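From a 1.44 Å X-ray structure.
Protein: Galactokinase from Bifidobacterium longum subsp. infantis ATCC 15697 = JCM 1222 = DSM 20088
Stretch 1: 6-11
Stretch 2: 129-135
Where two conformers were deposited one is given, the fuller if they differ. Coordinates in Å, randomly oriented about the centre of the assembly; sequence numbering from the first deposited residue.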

ATOM      1  N   PHE A   6      19.837   5.554  -2.536  1.00 13.95           N
ATOM      2  CA  PHE A   6      18.711   5.000  -3.326  1.00 15.48           C
ATOM      3  C   PHE A   6      18.727   3.485  -3.104  1.00 16.19           C
ATOM      4  O   PHE A   6      19.772   2.825  -3.246  1.00 22.14           O
ATOM      5  CB  PHE A   6      18.786   5.375  -4.806  1.00 17.31           C
ATOM      6  CG  PHE A   6      18.243   6.750  -5.120  1.00 19.30           C
ATOM      7  CD1 PHE A   6      18.890   7.889  -4.643  1.00 19.16           C
ATOM      8  CD2 PHE A   6      17.049   6.912  -5.827  1.00 18.85           C
ATOM      9  CE1 PHE A   6      18.398   9.155  -4.913  1.00 18.77           C
ATOM     10  CE2 PHE A   6      16.554   8.177  -6.099  1.00 17.67           C
ATOM     11  CZ  PHE A   6      17.222   9.301  -5.629  1.00 16.63           C
ATOM     12  N   ILE A   7      17.577   2.964  -2.672  0.50 14.24           N
ATOM     13  CA  ILE A   7      17.332   1.528  -2.347  0.50 14.28           C
ATOM     14  C   ILE A   7      16.841   0.867  -3.626  0.50 14.62           C
ATOM     15  O   ILE A   7      15.687   1.121  -3.998  0.50 14.81           O
ATOM     16  CB  ILE A   7      16.268   1.388  -1.246  0.50 16.56           C
ATOM     17  CG1 ILE A   7      16.718   2.095   0.029  0.50 18.00           C
ATOM     18  CG2 ILE A   7      15.926  -0.069  -0.991  0.50 17.95           C
ATOM     19  CD1 ILE A   7      18.101   1.690   0.439  0.50 21.80           C
ATOM     20  N   GLU A   8      17.683   0.071  -4.275  0.50 15.93           N
ATOM     21  CA  GLU A   8      17.411  -0.496  -5.615  0.50 17.20           C
ATOM     22  C   GLU A   8      16.476  -1.699  -5.467  0.50 15.98           C
ATOM     23  O   GLU A   8      16.487  -2.395  -4.449  0.50 16.31           O
ATOM     24  CB  GLU A   8      18.720  -0.850  -6.307  0.50 18.81           C
ATOM     25  CG  GLU A   8      19.542   0.363  -6.709  0.50 23.77           C
ATOM     26  CD  GLU A   8      18.822   1.301  -7.664  0.50 26.03           C
ATOM     27  OE1 GLU A   8      18.889   2.547  -7.495  0.50 26.22           O
ATOM     28  OE2 GLU A   8      18.140   0.779  -8.549  0.50 26.73           O
ATOM     29  N   PRO A   9      15.621  -2.013  -6.462  1.00 15.02           N
ATOM     30  CA  PRO A   9      14.828  -3.222  -6.330  1.00 16.06           C
ATOM     31  C   PRO A   9      15.700  -4.437  -6.690  1.00 14.92           C
ATOM     32  O   PRO A   9      16.572  -4.402  -7.523  1.00 16.95           O
ATOM     33  CB  PRO A   9      13.730  -3.079  -7.391  1.00 16.90           C
ATOM     34  CG  PRO A   9      14.341  -2.141  -8.395  1.00 18.94           C
ATOM     35  CD  PRO A   9      15.239  -1.199  -7.612  1.00 15.37           C
ATOM     36  N   LEU A  10      15.410  -5.532  -6.016  1.00 13.14           N
ATOM     37  CA  LEU A  10      15.928  -6.852  -6.348  1.00 14.77           C
ATOM     38  C   LEU A  10      15.424  -7.225  -7.738  1.00 14.10           C
ATOM     39  O   LEU A  10      14.196  -7.138  -8.036  1.00 17.02           O
ATOM     40  CB  LEU A  10      15.467  -7.894  -5.311  1.00 15.23           C
ATOM     41  CG  LEU A  10      16.007  -7.772  -3.893  1.00 16.37           C
ATOM     42  CD1 LEU A  10      15.161  -8.648  -2.969  1.00 19.05           C
ATOM     43  CD2 LEU A  10      17.479  -8.155  -3.794  1.00 20.23           C
ATOM     44  N   THR A  11      16.320  -7.742  -8.547  1.00 16.49           N
ATOM     45  CA  THR A  11      15.936  -8.367  -9.819  1.00 17.68           C
ATOM     46  C   THR A  11      15.208  -9.697  -9.545  1.00 16.39           C
ATOM     47  O   THR A  11      15.301 -10.259  -8.417  1.00 15.36           O
ATOM     48  CB  THR A  11      17.172  -8.569 -10.710  1.00 20.13           C
ATOM     49  OG1 THR A  11      18.008  -9.548 -10.091  1.00 20.85           O
ATOM     50  CG2 THR A  11      17.924  -7.281 -10.953  1.00 25.41           C
ATOM     51  N   PHE A 129      11.209 -15.609   3.419  1.00 13.83           N
ATOM     52  CA  PHE A 129      10.980 -14.290   2.777  1.00 12.41           C
ATOM     53  C   PHE A 129      12.291 -13.493   2.671  1.00 13.87           C
ATOM     54  O   PHE A 129      13.056 -13.392   3.654  1.00 14.78           O
ATOM     55  CB  PHE A 129      10.050 -13.456   3.671  1.00 13.81           C
ATOM     56  CG  PHE A 129       8.695 -14.026   3.772  1.00 12.91           C
ATOM     57  CD1 PHE A 129       7.759 -13.701   2.813  1.00 12.78           C
ATOM     58  CD2 PHE A 129       8.376 -14.973   4.731  1.00 12.09           C
ATOM     59  CE1 PHE A 129       6.468 -14.190   2.912  1.00 13.24           C
ATOM     60  CE2 PHE A 129       7.093 -15.478   4.804  1.00 13.83           C
ATOM     61  CZ  PHE A 129       6.169 -15.126   3.875  1.00 12.34           C
ATOM     62  N   VAL A 130      12.502 -12.906   1.505  1.00 13.64           N
ATOM     63  CA  VAL A 130      13.530 -11.893   1.219  1.00 12.01           C
ATOM     64  C   VAL A 130      12.793 -10.722   0.565  1.00 14.33           C
ATOM     65  O   VAL A 130      12.053 -10.942  -0.358  1.00 16.00           O
ATOM     66  CB  VAL A 130      14.686 -12.408   0.351  1.00 14.68           C
ATOM     67  CG1 VAL A 130      15.586 -11.270   0.011  1.00 18.81           C
ATOM     68  CG2 VAL A 130      15.434 -13.552   1.077  1.00 16.51           C
ATOM     69  N   SER A 131      12.973  -9.501   1.104  1.00 14.92           N
ATOM     70  CA  SER A 131      12.298  -8.316   0.574  1.00 14.55           C
ATOM     71  C   SER A 131      13.282  -7.195   0.275  1.00 11.50           C
ATOM     72  O   SER A 131      14.316  -7.088   0.957  1.00 15.95           O
ATOM     73  CB  SER A 131      11.228  -7.876   1.561  1.00 14.42           C
ATOM     74  OG  SER A 131      10.416  -6.865   1.030  1.00 14.17           O
ATOM     75  N   CYS A 132      12.884  -6.301  -0.613  1.00 14.22           N
ATOM     76  CA  CYS A 132      13.521  -4.987  -0.734  1.00 15.45           C
ATOM     77  C   CYS A 132      12.460  -3.869  -0.571  1.00 13.35           C
ATOM     78  O   CYS A 132      12.779  -2.751  -0.965  1.00 14.22           O
ATOM     79  CB  CYS A 132      14.268  -4.884  -2.040  1.00 16.08           C
ATOM     80  SG  CYS A 132      13.186  -5.058  -3.478  1.00 15.40           S
ATOM     81  N   VAL A 133      11.230  -4.170  -0.111  1.00 13.01           N
ATOM     82  CA  VAL A 133      10.243  -3.124   0.245  1.00 11.94           C
ATOM     83  C   VAL A 133      10.671  -2.565   1.594  1.00 15.40           C
ATOM     84  O   VAL A 133      10.638  -3.288   2.588  1.00 17.37           O
ATOM     85  CB  VAL A 133       8.803  -3.639   0.259  1.00 13.40           C
ATOM     86  CG1 VAL A 133       7.825  -2.527   0.561  1.00 15.47           C
ATOM     87  CG2 VAL A 133       8.465  -4.333  -1.009  1.00 12.98           C
ATOM     88  N   PRO A 134      11.132  -1.291   1.648  1.00 16.99           N
ATOM     89  CA  PRO A 134      11.770  -0.766   2.859  1.00 18.31           C
ATOM     90  C   PRO A 134      10.816  -0.753   4.071  1.00 18.68           C
ATOM     91  O   PRO A 134       9.622  -0.372   3.993  1.00 19.00           O
ATOM     92  CB  PRO A 134      12.289   0.633   2.435  1.00 21.99           C
ATOM     93  CG  PRO A 134      12.339   0.570   0.920  1.00 23.34           C
ATOM     94  CD  PRO A 134      11.200  -0.345   0.522  1.00 18.62           C
ATOM     95  N   LEU A 135      11.329  -1.259   5.189  1.00 22.30           N
ATOM     96  CA  LEU A 135      10.568  -1.331   6.437  1.00 24.22           C
ATOM     97  C   LEU A 135      10.269   0.096   6.914  1.00 20.91           C
ATOM     98  O   LEU A 135      11.164   0.960   6.804  1.00 23.00           O
ATOM     99  CB  LEU A 135      11.383  -2.110   7.473  1.00 25.18           C
ATOM    100  CG  LEU A 135      11.567  -3.580   7.111  1.00 29.53           C
ATOM    101  CD1 LEU A 135      12.531  -4.273   8.059  1.00 36.42           C
ATOM    102  CD2 LEU A 135      10.211  -4.293   7.095  1.00 23.57           C
TER

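The two stretches run roughly antiparallel, their end-to-end directions 156° apart, but no backbone-to-backbone hydrogen bond joins them; stretch 1 is an irregular extended segment, and stretch 2 leaves its strand after Ser 131. Their closest CA atoms, those of Pro 9 and Cys 132, lie 6.0 Å apart, and side chains fill the gap.

Cys 132 is the central bump, and its sulfur settles in the hollow between the backbone at Pro 9 and the side chain of Leu 10. With chi1 at 61° (p), SG of Cys 132 lies 3.8 Å from CA of Pro 9. The hydrogen bond from N of Leu 10 to SG of Cys 132, 3.4 Å long, is nearly straight at 173°; its length suits sulfur, a large, soft acceptor. Cysteine thus offers both a polar partner and a compact apolar surface.

Ile 7 and Leu 10 flank this sulfur along stretch 1, and both point toward stretch 2. Leu 10 lays CG 3.8 Å from CB of Cys 132 and reaches CD1 to within 4.0 Å of CG1 of Val 130. Ile 7 sets CG2 4.1 Å from CG of Pro 134, a methyl against a rigid ring. Between these two contacts, Val 133 points away, while its N donates to OG of Ser 131 (3.0 Å), bracing the turn around Cys 132.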